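Local structure of type 4 fimbrial biogenesis protein PilY1 (Pseudomonas aeruginosa, 3HX6) at residues Q393-D398 against S416-N421; L449-I454 against L461-T466; V495-R500 against C548-P553; T367-W372 against L387-L392. The protein primes type IV pilus assembly, supports twitching motility and adhesion to host cells, and probably counteracts pilus retraction in a calcium-dependent way, represented here by its C-terminal domain. The protein carries 3 engineered substitutions. All blocks are in the same frame, centred on the assembly; numbering follows the deposited sequence.

Contact 1 (Q393-D398 against S416-N421); sequences QQQTLD and SQNPVN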
loop_
_atom_site.group_PDB
_atom_site.type_symbol
_atom_site.label_atom_id
_atom_site.label_comp_id
_atom_site.label_asym_id
_atom_site.label_seq_id
_atom_site.Cartn_x
_atom_site.Cartn_y
_atom_site.Cartn_z
ATOM N N GLN A 393 -3.823 33.570 13.938
ATOM C CA GLN A 393 -5.249 33.330 14.032
ATOM C C GLN A 393 -5.471 32.217 15.038
ATOM O O GLN A 393 -4.969 31.106 14.876
ATOM C CB GLN A 393 -5.826 32.899 12.689
ATOM C CG GLN A 393 -7.291 32.500 12.778
ATOM C CD GLN A 393 -8.139 33.602 13.379
ATOM O OE1 GLN A 393 -8.066 34.749 12.946
ATOM N NE2 GLN A 393 -8.948 33.263 14.374
ATOM N N GLN A 394 -6.223 32.524 16.081
ATOM C CA GLN A 394 -6.519 31.549 17.110
ATOM C C GLN A 394 -7.553 30.540 16.623
ATOM O O GLN A 394 -8.440 30.870 15.835
ATOM C CB GLN A 394 -7.054 32.262 18.354
ATOM C CG GLN A 394 -7.525 31.338 19.463
ATOM C CD GLN A 394 -8.217 32.099 20.584
ATOM O OE1 GLN A 394 -9.189 32.818 20.348
ATOM N NE2 GLN A 394 -7.722 31.944 21.805
ATOM N N GLN A 395 -7.407 29.303 17.081
ATOM C CA GLN A 395 -8.350 28.233 16.778
ATOM C C GLN A 395 -8.588 27.638 18.163
ATOM O O GLN A 395 -7.752 27.788 19.061
ATOM C CB GLN A 395 -7.742 27.173 15.851
ATOM C CG GLN A 395 -7.251 27.675 14.487
ATOM C CD GLN A 395 -8.368 28.114 13.544
ATOM O OE1 GLN A 395 -8.101 28.655 12.463
ATOM N NE2 GLN A 395 -9.616 27.882 13.939
ATOM N N THR A 396 -9.720 26.975 18.350
ATOM C CA THR A 396 -10.017 26.386 19.646
ATOM C C THR A 396 -10.640 25.011 19.504
ATOM O O THR A 396 -11.189 24.671 18.460
ATOM C CB THR A 396 -11.008 27.273 20.442
ATOM O OG1 THR A 396 -12.112 27.624 19.596
ATOM C CG2 THR A 396 -10.329 28.551 20.930
ATOM N N LEU A 397 -10.519 24.207 20.550
ATOM C CA LEU A 397 -11.156 22.903 20.566
ATOM C C LEU A 397 -12.441 23.296 21.277
ATOM O O LEU A 397 -12.426 23.639 22.459
ATOM C CB LEU A 397 -10.330 21.910 21.377
ATOM C CG LEU A 397 -9.045 21.508 20.647
ATOM C CD1 LEU A 397 -8.293 20.464 21.454
ATOM C CD2 LEU A 397 -9.404 20.961 19.262
ATOM N N ASP A 398 -13.544 23.278 20.541
ATOM C CA ASP A 398 -14.820 23.726 21.075
ATOM C C ASP A 398 -15.777 22.711 21.645
ATOM O O ASP A 398 -16.739 23.084 22.311
ATOM C CB ASP A 398 -15.555 24.532 20.007
ATOM C CG ASP A 398 -14.758 25.723 19.544
ATOM O OD1 ASP A 398 -13.948 26.231 20.346
ATOM O OD2 ASP A 398 -14.941 26.154 18.389
ATOM N N SER A 416 -12.543 24.584 15.937
ATOM C CA SER A 416 -13.094 25.735 15.234
ATOM C C SER A 416 -12.534 25.705 13.818
ATOM O O SER A 416 -11.648 24.897 13.508
ATOM C CB SER A 416 -12.665 27.031 15.926
ATOM O OG SER A 416 -11.248 27.109 16.028
ATOM N N GLN A 417 -13.040 26.589 12.964
ATOM C CA GLN A 417 -12.592 26.648 11.580
ATOM C C GLN A 417 -12.454 28.103 11.135
ATOM O O GLN A 417 -13.029 28.521 10.135
ATOM C CB GLN A 417 -13.592 25.912 10.686
ATOM C CG GLN A 417 -13.169 25.755 9.236
ATOM C CD GLN A 417 -14.150 24.901 8.453
ATOM O OE1 GLN A 417 -13.831 23.789 8.030
ATOM N NE2 GLN A 417 -15.350 25.413 8.267
ATOM N N ASN A 418 -11.681 28.866 11.895
ATOM C CA ASN A 418 -11.469 30.273 11.603
ATOM C C ASN A 418 -10.470 30.423 10.471
ATOM O O ASN A 418 -9.444 29.744 10.439
ATOM C CB ASN A 418 -10.952 30.977 12.850
ATOM C CG ASN A 418 -11.830 30.727 14.052
ATOM O OD1 ASN A 418 -11.340 30.539 15.167
ATOM N ND2 ASN A 418 -13.140 30.723 13.835
ATOM N N PRO A 419 -10.766 31.301 9.511
ATOM C CA PRO A 419 -9.831 31.481 8.403
ATOM C C PRO A 419 -8.626 32.309 8.831
ATOM O O PRO A 419 -8.666 33.009 9.840
ATOM C CB PRO A 419 -10.682 32.184 7.350
ATOM C CG PRO A 419 -11.609 33.024 8.184
ATOM C CD PRO A 419 -12.001 32.080 9.305
ATOM N N VAL A 420 -7.547 32.204 8.067
ATOM C CA VAL A 420 -6.337 32.958 8.349
ATOM C C VAL A 420 -6.179 33.960 7.212
ATOM O O VAL A 420 -6.227 33.581 6.039
ATOM C CB VAL A 420 -5.088 32.046 8.371
ATOM C CG1 VAL A 420 -3.843 32.881 8.631
ATOM C CG2 VAL A 420 -5.235 30.977 9.447
ATOM N N ASN A 421 -5.998 35.232 7.552
ATOM C CA ASN A 421 -5.826 36.263 6.535
ATOM C C ASN A 421 -4.335 36.542 6.429
ATOM O O ASN A 421 -3.781 37.336 7.188
ATOM C CB ASN A 421 -6.573 37.540 6.920
ATOM C CG ASN A 421 -6.634 38.543 5.780
ATOM O OD1 ASN A 421 -6.975 39.707 5.981
ATOM N ND2 ASN A 421 -6.313 38.089 4.570
#
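Where a β-hairpin comes to its open end, Thr396 on strand 392-405 still pairs with Ser416, the first residue after the partner strand 408-415. The chain then runs on as a loop, 416-421, roughly antiparallel to strand 392-405 but without regular strand geometry. The amide Ser416 N donates to Thr396 O (2.9 Å), as in an ordinary antiparallel pair. The return bond is different: Thr396 N gives its hydrogen to the side-chain oxygen Ser416 OG, 2.8 Å away and nearly straight (N-H...O angle 163°). Serine suits this place because its hydroxyl, held between its own backbone N and carbonyl carbon (chi1 56°), takes the acceptor's role that a main-chain carbonyl would fill in the continuing sheet. Asp398 lies against the same serine, its OD2 3.5 Å from Ser416 CB.

Further along, the polar side chain of Gln395 is folded in beneath the loop, beside the backbone of Asn418, and is itself buried. At the other end Gln393 touches the loop along its length. Its CB rests on Val420 CG2 at 3.8 Å, an apolar touch at the base of a polar chain, its CG lies 3.3 Å from Pro419 O, and OE1 is held by Gln431. A bend at chi2 lays the amide crosswise to Asn418, the two amide planes standing 73° apart. NE2 passes 3.4 Å from Asn418 CB and is fixed by a hydrogen bond to the next residue's carbonyl, lying 2.8 Å from Gln394 O on an in-plane lone pair.

Contact 2 (L449-I454 against L461-T466); sequences LIEDMI and LLQTIT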
loop_
_atom_site.group_PDB
_atom_site.type_symbol
_atom_site.label_atom_id
_atom_site.label_comp_id
_atom_site.label_asym_id
_atom_site.label_seq_id
_atom_site.Cartn_x
_atom_site.Cartn_y
_atom_site.Cartn_z
ATOM N N LEU A 449 1.990 18.019 23.539
ATOM C CA LEU A 449 2.537 17.327 22.383
ATOM C C LEU A 449 3.974 16.884 22.644
ATOM O O LEU A 449 4.832 17.725 22.920
ATOM C CB LEU A 449 2.548 18.247 21.162
ATOM C CG LEU A 449 3.029 17.557 19.882
ATOM C CD1 LEU A 449 1.884 16.733 19.338
ATOM C CD2 LEU A 449 3.492 18.568 18.839
ATOM N N ILE A 450 4.249 15.585 22.582
ATOM C CA ILE A 450 5.633 15.155 22.743
ATOM C C ILE A 450 6.069 14.257 21.579
ATOM O O ILE A 450 7.258 14.081 21.348
ATOM C CB ILE A 450 5.911 14.432 24.106
ATOM C CG1 ILE A 450 5.407 12.993 24.078
ATOM C CG2 ILE A 450 5.298 15.229 25.257
ATOM C CD1 ILE A 450 3.931 12.849 24.189
ATOM N N GLU A 451 5.102 13.717 20.839
ATOM C CA GLU A 451 5.382 12.838 19.692
ATOM C C GLU A 451 5.385 13.611 18.376
ATOM O O GLU A 451 4.645 14.584 18.216
ATOM C CB GLU A 451 4.324 11.732 19.596
ATOM C CG GLU A 451 4.288 10.783 20.785
ATOM C CD GLU A 451 5.534 9.931 20.876
ATOM O OE1 GLU A 451 5.830 9.222 19.890
ATOM O OE2 GLU A 451 6.216 9.967 21.923
ATOM N N ASP A 452 6.210 13.168 17.429
ATOM C CA ASP A 452 6.281 13.826 16.132
ATOM C C ASP A 452 4.944 13.740 15.403
ATOM O O ASP A 452 4.134 12.847 15.657
ATOM C CB ASP A 452 7.384 13.209 15.273
ATOM C CG ASP A 452 8.772 13.527 15.796
ATOM O OD1 ASP A 452 8.887 14.173 16.867
ATOM O OD2 ASP A 452 9.754 13.132 15.130
ATOM N N MET A 453 4.730 14.680 14.492
ATOM C CA MET A 453 3.495 14.750 13.739
ATOM C C MET A 453 3.697 14.317 12.297
ATOM O O MET A 453 4.826 14.138 11.840
ATOM C CB MET A 453 2.960 16.178 13.773
ATOM C CG MET A 453 2.907 16.776 15.169
ATOM S SD MET A 453 2.271 18.463 15.126
ATOM C CE MET A 453 3.791 19.398 14.994
ATOM N N ILE A 454 2.590 14.165 11.579
ATOM C CA ILE A 454 2.633 13.745 10.185
ATOM C C ILE A 454 1.812 14.680 9.313
ATOM O O ILE A 454 0.595 14.783 9.472
ATOM C CB ILE A 454 2.066 12.318 10.019
ATOM C CG1 ILE A 454 2.836 11.352 10.923
ATOM C CG2 ILE A 454 2.158 11.885 8.555
ATOM C CD1 ILE A 454 2.086 10.040 11.195
ATOM N N LEU A 461 -1.386 15.462 10.932
ATOM C CA LEU A 461 -1.829 14.461 11.885
ATOM C C LEU A 461 -0.923 14.497 13.104
ATOM O O LEU A 461 0.294 14.505 12.976
ATOM C CB LEU A 461 -1.772 13.088 11.221
ATOM C CG LEU A 461 -2.627 12.987 9.955
ATOM C CD1 LEU A 461 -2.147 11.830 9.096
ATOM C CD2 LEU A 461 -4.092 12.816 10.345
ATOM N N LEU A 462 -1.516 14.526 14.290
ATOM C CA LEU A 462 -0.726 14.574 15.506
ATOM C C LEU A 462 -1.407 13.826 16.634
ATOM O O LEU A 462 -2.612 13.585 16.605
ATOM C CB LEU A 462 -0.496 16.025 15.937
ATOM C CG LEU A 462 -1.769 16.833 16.214
ATOM C CD1 LEU A 462 -1.512 17.799 17.350
ATOM C CD2 LEU A 462 -2.207 17.580 14.961
ATOM N N GLN A 463 -0.618 13.455 17.630
ATOM C CA GLN A 463 -1.143 12.755 18.782
ATOM C C GLN A 463 -0.655 13.473 20.018
ATOM O O GLN A 463 0.536 13.739 20.170
ATOM C CB GLN A 463 -0.652 11.310 18.819
ATOM C CG GLN A 463 -1.203 10.520 19.994
ATOM C CD GLN A 463 -0.480 9.204 20.188
ATOM O OE1 GLN A 463 0.699 9.175 20.555
ATOM N NE2 GLN A 463 -1.174 8.110 19.936
ATOM N N THR A 464 -1.582 13.779 20.906
ATOM C CA THR A 464 -1.236 14.460 22.132
ATOM C C THR A 464 -1.358 13.497 23.310
ATOM O O THR A 464 -1.991 12.441 23.209
ATOM C CB THR A 464 -2.184 15.613 22.379
ATOM O OG1 THR A 464 -1.713 16.386 23.483
ATOM C CG2 THR A 464 -3.553 15.072 22.706
ATOM N N ILE A 465 -0.756 13.868 24.431
ATOM C CA ILE A 465 -0.837 13.042 25.616
ATOM C C ILE A 465 -1.292 13.899 26.789
ATOM O O ILE A 465 -0.867 15.047 26.953
ATOM C CB ILE A 465 0.524 12.364 25.934
ATOM C CG1 ILE A 465 0.346 11.375 27.093
ATOM C CG2 ILE A 465 1.573 13.415 26.276
ATOM C CD1 ILE A 465 1.571 10.547 27.392
ATOM N N THR A 466 -2.190 13.343 27.586
ATOM C CA THR A 466 -2.706 14.046 28.746
ATOM C C THR A 466 -2.457 13.184 29.972
ATOM O O THR A 466 -3.133 12.179 30.178
ATOM C CB THR A 466 -4.220 14.306 28.619
ATOM O OG1 THR A 466 -4.470 15.086 27.445
ATOM C CG2 THR A 466 -4.738 15.057 29.846
HETATM O O HOH W 1 2.083 13.847 17.235
#
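Leu449 and Leu462 meet at about a right angle, Leu449 CD1 lying 4.1 Å from Leu462 CD1, both leucines being buried. With CG turned opposite its backbone N (chi1 -176°), Leu449 is brought back over the strand, so that CD1 also rests 3.4 Å from Gln463 O. Met453 approaches the same leucine differently: the two chains run side by side in one direction, Met453 CG 3.6 Å from Leu462 CB, and the long flexible thioether follows the leucine's flank. At the next strand residue a second side-by-side pair forms, Glu451 and Gln463, pointing the same way with carboxylate and amide planes 57° apart. Their meeting is through the aliphatic part of the glutamate: Glu451 CG lies 3.9 Å from Gln463 OE1, and a bend at chi2 turns the carboxylate away from the strand.

These side chains belong to a β-hairpin that is paired at one end and open at the other. Ile454 and Leu461 form an antiparallel hydrogen-bonded pair: Ile454 N to Leu461 O measures 2.7 Å and Leu461 N to Ile454 O 2.6 Å, both close to straight. Their branched side chains share one face of the sheet. Past this pair the segment 449-454 swings away from the strand, and a water fills in for direct pairing, receiving a bond from Gln463 N (2.8 Å) and hydrogen-bonding to Asp452 O (2.8 Å).

Strand 477-483 flanks the other edge of 459-466 through backbone bonds such as Leu462 with Tyr481. Leu368 of strand 367-373 packs on Met453 and Leu462, while Tyr135 of helix 130-137 covers Ile450 and Glu451.

Contact 3 (V495-R500 against C548-P553); sequences VFDLAR and CLTVNP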
loop_
_atom_site.group_PDB
_atom_site.type_symbol
_atom_site.label_atom_id
_atom_site.label_comp_id
_atom_site.label_asym_id
_atom_site.label_seq_id
_atom_site.Cartn_x
_atom_site.Cartn_y
_atom_site.Cartn_z
ATOM N N VAL A 495 -11.510 13.801 7.673
ATOM C CA VAL A 495 -10.172 13.231 7.651
ATOM C C VAL A 495 -10.097 11.766 8.046
ATOM O O VAL A 495 -9.460 10.968 7.360
ATOM C CB VAL A 495 -9.214 14.058 8.572
ATOM C CG1 VAL A 495 -9.859 14.271 9.930
ATOM C CG2 VAL A 495 -7.872 13.340 8.742
ATOM N N PHE A 496 -10.758 11.414 9.141
ATOM C CA PHE A 496 -10.713 10.051 9.643
ATOM C C PHE A 496 -11.912 9.178 9.320
ATOM O O PHE A 496 -13.052 9.637 9.320
ATOM C CB PHE A 496 -10.565 10.059 11.170
ATOM C CG PHE A 496 -9.370 10.814 11.669
ATOM C CD1 PHE A 496 -8.091 10.304 11.507
ATOM C CD2 PHE A 496 -9.530 12.034 12.319
ATOM C CE1 PHE A 496 -6.983 10.993 11.986
ATOM C CE2 PHE A 496 -8.429 12.736 12.803
ATOM C CZ PHE A 496 -7.150 12.210 12.634
ATOM N N ASP A 497 -11.646 7.912 9.039
ATOM C CA ASP A 497 -12.734 6.975 8.833
ATOM C C ASP A 497 -12.964 6.455 10.245
ATOM O O ASP A 497 -12.345 5.482 10.665
ATOM C CB ASP A 497 -12.343 5.811 7.922
ATOM C CG ASP A 497 -13.348 4.671 7.990
ATOM O OD1 ASP A 497 -14.559 4.961 8.120
ATOM O OD2 ASP A 497 -12.938 3.492 7.915
ATOM N N LEU A 498 -13.835 7.126 10.985
ATOM C CA LEU A 498 -14.129 6.736 12.359
ATOM C C LEU A 498 -15.154 5.617 12.435
ATOM O O LEU A 498 -15.332 4.999 13.483
ATOM C CB LEU A 498 -14.657 7.944 13.132
ATOM C CG LEU A 498 -13.734 9.160 13.194
ATOM C CD1 LEU A 498 -14.462 10.318 13.862
ATOM C CD2 LEU A 498 -12.470 8.798 13.970
ATOM N N ALA A 499 -15.823 5.362 11.316
ATOM C CA ALA A 499 -16.869 4.353 11.253
ATOM C C ALA A 499 -16.414 2.961 10.830
ATOM O O ALA A 499 -17.247 2.092 10.580
ATOM C CB ALA A 499 -17.967 4.838 10.323
ATOM N N ARG A 500 -15.106 2.741 10.757
ATOM C CA ARG A 500 -14.577 1.444 10.344
ATOM C C ARG A 500 -15.181 1.011 9.007
ATOM O O ARG A 500 -15.546 -0.152 8.829
ATOM C CB ARG A 500 -14.879 0.375 11.401
ATOM C CG ARG A 500 -14.144 0.556 12.715
ATOM C CD ARG A 500 -14.418 -0.601 13.655
ATOM N NE ARG A 500 -13.706 -0.445 14.917
ATOM C CZ ARG A 500 -13.815 -1.273 15.950
ATOM N NH1 ARG A 500 -14.614 -2.333 15.880
ATOM N NH2 ARG A 500 -13.125 -1.039 17.058
ATOM N N CYS A 548 -6.059 1.567 13.753
ATOM C CA CYS A 548 -5.475 2.256 12.620
ATOM C C CYS A 548 -6.694 2.924 12.016
ATOM O O CYS A 548 -7.777 2.336 12.003
ATOM C CB CYS A 548 -4.902 1.281 11.598
ATOM S SG CYS A 548 -3.291 0.507 11.956
ATOM N N LEU A 549 -6.541 4.145 11.528
ATOM C CA LEU A 549 -7.670 4.837 10.933
ATOM C C LEU A 549 -7.352 5.248 9.505
ATOM O O LEU A 549 -6.354 5.922 9.252
ATOM C CB LEU A 549 -8.024 6.076 11.758
ATOM C CG LEU A 549 -8.342 5.863 13.241
ATOM C CD1 LEU A 549 -8.534 7.213 13.909
ATOM C CD2 LEU A 549 -9.592 5.014 13.403
ATOM N N THR A 550 -8.190 4.817 8.569
ATOM C CA THR A 550 -7.996 5.191 7.181
ATOM C C THR A 550 -8.126 6.710 7.180
ATOM O O THR A 550 -9.013 7.261 7.832
ATOM C CB THR A 550 -9.091 4.584 6.270
ATOM O OG1 THR A 550 -9.092 3.156 6.404
ATOM C CG2 THR A 550 -8.831 4.948 4.810
ATOM N N VAL A 551 -7.239 7.392 6.468
ATOM C CA VAL A 551 -7.292 8.844 6.433
ATOM C C VAL A 551 -7.410 9.426 5.034
ATOM O O VAL A 551 -7.005 8.814 4.046
ATOM C CB VAL A 551 -6.058 9.462 7.116
ATOM C CG1 VAL A 551 -6.090 9.170 8.604
ATOM C CG2 VAL A 551 -4.790 8.902 6.498
ATOM N N ASN A 552 -7.979 10.620 4.969
ATOM C CA ASN A 552 -8.149 11.325 3.712
ATOM C C ASN A 552 -7.323 12.607 3.776
ATOM O O ASN A 552 -7.689 13.558 4.456
ATOM C CB ASN A 552 -9.628 11.641 3.486
ATOM C CG ASN A 552 -9.857 12.523 2.279
ATOM O OD1 ASN A 552 -9.127 12.443 1.290
ATOM N ND2 ASN A 552 -10.889 13.361 2.347
ATOM N N PRO A 553 -6.186 12.636 3.064
ATOM C CA PRO A 553 -5.276 13.787 3.020
ATOM C C PRO A 553 -5.936 15.046 2.471
ATOM O O PRO A 553 -5.412 16.144 2.621
ATOM C CB PRO A 553 -4.142 13.301 2.116
ATOM C CG PRO A 553 -4.181 11.812 2.269
ATOM C CD PRO A 553 -5.663 11.534 2.240
HETATM O O HOH W 2 -10.309 2.884 8.929
#
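Phe496 and Val551 form a single β-bridge by which the loop 495-500 is laid along strand 548-550, an outer strand of the small three-stranded antiparallel sheet 531-535, 539-543, 548-550. Two backbone bonds flank the bridged pair: Asn552 N to Val495 O, 2.8 Å, and Asp497 N to Thr550 O, 3.0 Å. Val551 CA adds a C-H...O contact to the same Val495 carbonyl.

The shapes then interlock. Phe496 and Leu498 project on one side of the loop and leave a notch between them, which the forked end of Leu549 enters: CD1 lies 3.9 Å from Phe496 CD1 and 4.2 Å from Leu498 CD2, while CD2 lies beside Asp497 O. Leucine suits the notch because its forked end reaches both apolar walls. Val551 runs alongside the phenylalanine, its CG1 bulging to 3.7 Å from Phe496 CD1. From within the loop, Val495 CG2 sits over the centre of one face of the Phe496 ring, 3.9 Å above its plane.

The other side is polar. Asp497, at the centre of an inverse γ-turn, has its CB against that of Thr550, and its carboxylate accepts the amides of Gln501 and Gly502. Asp497 OD2 also receives a hydrogen bond from a water, 2.9 Å away, which in turn accepts one from Thr550 N at 2.9 Å.

Contact 4 (T367-W372 against L387-L392); sequences TLYGIW and LTRGNL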
loop_
_atom_site.group_PDB
_atom_site.type_symbol
_atom_site.label_atom_id
_atom_site.label_comp_id
_atom_site.label_asym_id
_atom_site.label_seq_id
_atom_site.Cartn_x
_atom_site.Cartn_y
_atom_site.Cartn_z
ATOM N N THR A 367 0.401 24.280 23.510
ATOM C CA THR A 367 -0.159 24.788 22.270
ATOM C C THR A 367 0.413 24.205 20.988
ATOM O O THR A 367 1.551 23.742 20.962
ATOM C CB THR A 367 0.053 26.330 22.237
ATOM O OG1 THR A 367 -0.379 26.893 23.485
ATOM C CG2 THR A 367 -0.707 26.972 21.094
ATOM N N LEU A 368 -0.395 24.238 19.931
ATOM C CA LEU A 368 0.029 23.791 18.606
ATOM C C LEU A 368 0.128 25.080 17.799
ATOM O O LEU A 368 -0.819 25.868 17.772
ATOM C CB LEU A 368 -1.008 22.879 17.950
ATOM C CG LEU A 368 -0.530 22.338 16.593
ATOM C CD1 LEU A 368 0.730 21.486 16.801
ATOM C CD2 LEU A 368 -1.644 21.506 15.934
ATOM N N TYR A 369 1.268 25.298 17.156
ATOM C CA TYR A 369 1.480 26.505 16.368
ATOM C C TYR A 369 1.744 26.221 14.905
ATOM O O TYR A 369 2.301 25.183 14.550
ATOM C CB TYR A 369 2.687 27.303 16.889
ATOM C CG TYR A 369 2.552 27.833 18.296
ATOM C CD1 TYR A 369 3.038 27.110 19.382
ATOM C CD2 TYR A 369 1.946 29.067 18.539
ATOM C CE1 TYR A 369 2.927 27.599 20.680
ATOM C CE2 TYR A 369 1.824 29.568 19.834
ATOM C CZ TYR A 369 2.317 28.832 20.899
ATOM O OH TYR A 369 2.201 29.317 22.178
ATOM N N GLY A 370 1.353 27.180 14.072
ATOM C CA GLY A 370 1.588 27.109 12.645
ATOM C C GLY A 370 2.189 28.465 12.306
ATOM O O GLY A 370 1.469 29.457 12.234
ATOM N N ILE A 371 3.506 28.516 12.108
ATOM C CA ILE A 371 4.189 29.772 11.808
ATOM C C ILE A 371 4.700 29.866 10.371
ATOM O O ILE A 371 5.352 28.961 9.865
ATOM C CB ILE A 371 5.394 29.984 12.751
ATOM C CG1 ILE A 371 4.933 29.952 14.207
ATOM C CG2 ILE A 371 6.077 31.316 12.429
ATOM C CD1 ILE A 371 3.925 31.024 14.568
ATOM N N TRP A 372 4.425 30.988 9.722
ATOM C CA TRP A 372 4.855 31.173 8.346
ATOM C C TRP A 372 6.321 31.569 8.221
ATOM O O TRP A 372 6.723 32.624 8.698
ATOM C CB TRP A 372 3.991 32.241 7.678
ATOM C CG TRP A 372 4.168 32.359 6.194
ATOM C CD1 TRP A 372 4.912 31.549 5.382
ATOM C CD2 TRP A 372 3.528 33.308 5.334
ATOM N NE1 TRP A 372 4.769 31.932 4.073
ATOM C CE2 TRP A 372 3.924 33.008 4.013
ATOM C CE3 TRP A 372 2.652 34.381 5.553
ATOM C CZ2 TRP A 372 3.472 33.745 2.908
ATOM C CZ3 TRP A 372 2.202 35.118 4.452
ATOM C CH2 TRP A 372 2.616 34.793 3.147
ATOM N N LEU A 387 7.201 37.398 15.970
ATOM C CA LEU A 387 5.769 37.217 16.127
ATOM C C LEU A 387 5.323 36.816 17.518
ATOM O O LEU A 387 6.095 36.296 18.325
ATOM C CB LEU A 387 5.249 36.171 15.135
ATOM C CG LEU A 387 5.461 36.375 13.634
ATOM C CD1 LEU A 387 4.832 37.683 13.199
ATOM C CD2 LEU A 387 6.932 36.368 13.316
ATOM N N THR A 388 4.042 37.048 17.759
ATOM C CA THR A 388 3.385 36.745 19.018
ATOM C C THR A 388 2.029 36.158 18.625
ATOM O O THR A 388 1.656 36.198 17.456
ATOM C CB THR A 388 3.199 38.055 19.847
ATOM O OG1 THR A 388 4.400 38.331 20.589
ATOM C CG2 THR A 388 2.034 37.947 20.792
ATOM N N ARG A 389 1.302 35.600 19.585
ATOM C CA ARG A 389 -0.014 35.045 19.300
ATOM C C ARG A 389 -0.892 36.085 18.605
ATOM O O ARG A 389 -1.792 35.736 17.841
ATOM C CB ARG A 389 -0.689 34.608 20.600
ATOM C CG ARG A 389 -0.001 33.453 21.290
ATOM C CD ARG A 389 -0.669 33.140 22.617
ATOM N NE ARG A 389 -0.240 31.839 23.104
ATOM C CZ ARG A 389 -1.067 30.880 23.498
ATOM N NH1 ARG A 389 -2.379 31.079 23.473
ATOM N NH2 ARG A 389 -0.578 29.713 23.886
ATOM N N GLY A 390 -0.625 37.360 18.884
ATOM C CA GLY A 390 -1.397 38.444 18.293
ATOM C C GLY A 390 -1.320 38.506 16.777
ATOM O O GLY A 390 -2.237 39.009 16.120
ATOM N N ASN A 391 -0.227 38.001 16.214
ATOM C CA ASN A 391 -0.051 37.997 14.763
ATOM C C ASN A 391 -0.606 36.717 14.153
ATOM O O ASN A 391 -0.502 36.502 12.944
ATOM C CB ASN A 391 1.427 38.090 14.410
ATOM C CG ASN A 391 2.122 39.217 15.132
ATOM O OD1 ASN A 391 2.940 38.986 16.020
ATOM N ND2 ASN A 391 1.790 40.449 14.764
ATOM N N LEU A 392 -1.193 35.870 14.991
ATOM C CA LEU A 392 -1.715 34.590 14.529
ATOM C C LEU A 392 -3.220 34.471 14.705
ATOM O O LEU A 392 -3.817 35.177 15.513
ATOM C CB LEU A 392 -1.029 33.455 15.302
ATOM C CG LEU A 392 0.492 33.544 15.463
ATOM C CD1 LEU A 392 0.985 32.396 16.334
ATOM C CD2 LEU A 392 1.160 33.515 14.095
#
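Arg389, on a short 3-10 turn, sends its side chain to Thr367 and Tyr369 of strand 367-373. That strand stands between 343-348 and 433-437 in an antiparallel run consistent with a blade of the PilY1 β-propeller.

From CB, the arginine stretches through CG and CD almost fully extended (chi2 176°), which gives the length needed to cross from the turn to the strand. NE is the first atom to come near the tyrosine, 3.6 Å from Tyr369 OH, and it donates to the carbonyl of Val319. CZ follows, with Tyr369 OH and Thr367 OG1 about equally near it, at 3.9 Å and 4.0 Å. The terminal NH2 hydrogen-bonds to Tyr369 OH over a rather long 3.3 Å, the hydroxyl lying 30° out of the guanidinium plane; ring and guanidinium stand nearly perpendicular, 84° apart. Thr367 OG1 comes in at the guanidinium edge, 2.9 Å from Arg389 NH2. Both are drawn together by Asp437, which makes a salt bridge with NH2 and is hydrogen-bonded to Thr367 OG1, so the arginine's charge is answered by an acid. Tyr369 OH has Gln326 as its stronger partner.

Beside this polar group, Leu392 fills the apolar space: its CD1 is 3.7 Å from Ile371 CD1, the chains crossing at about a right angle, and meets the tyrosine ring at its edge. Over one ring face, toward the rim, Thr367 CG2 sits 3.5 Å above the plane.

Contacts 4, 1 and 2 follow one another along the chain and all reach the same large sheet. Contacts 1 and 4 adjoin in sequence at Leu392 and Gln393, their centres 12 Å apart. Contact 2 lies nearest the middle of the chain and touches contacts 3 and 4: Met453 SD packs 3.8 Å from Leu368 CD1 in 367-372, and on another flank Leu461 CD2 lies 3.8 Å from Phe496 CE1 of contact 3, whose centre is about 17 Å away. Contacts 3 and 4, about 28 Å apart between centres, do not touch. All four lie away from the calcium site formed by Asp258, Asn260, Asp262, Val264 and Asp266.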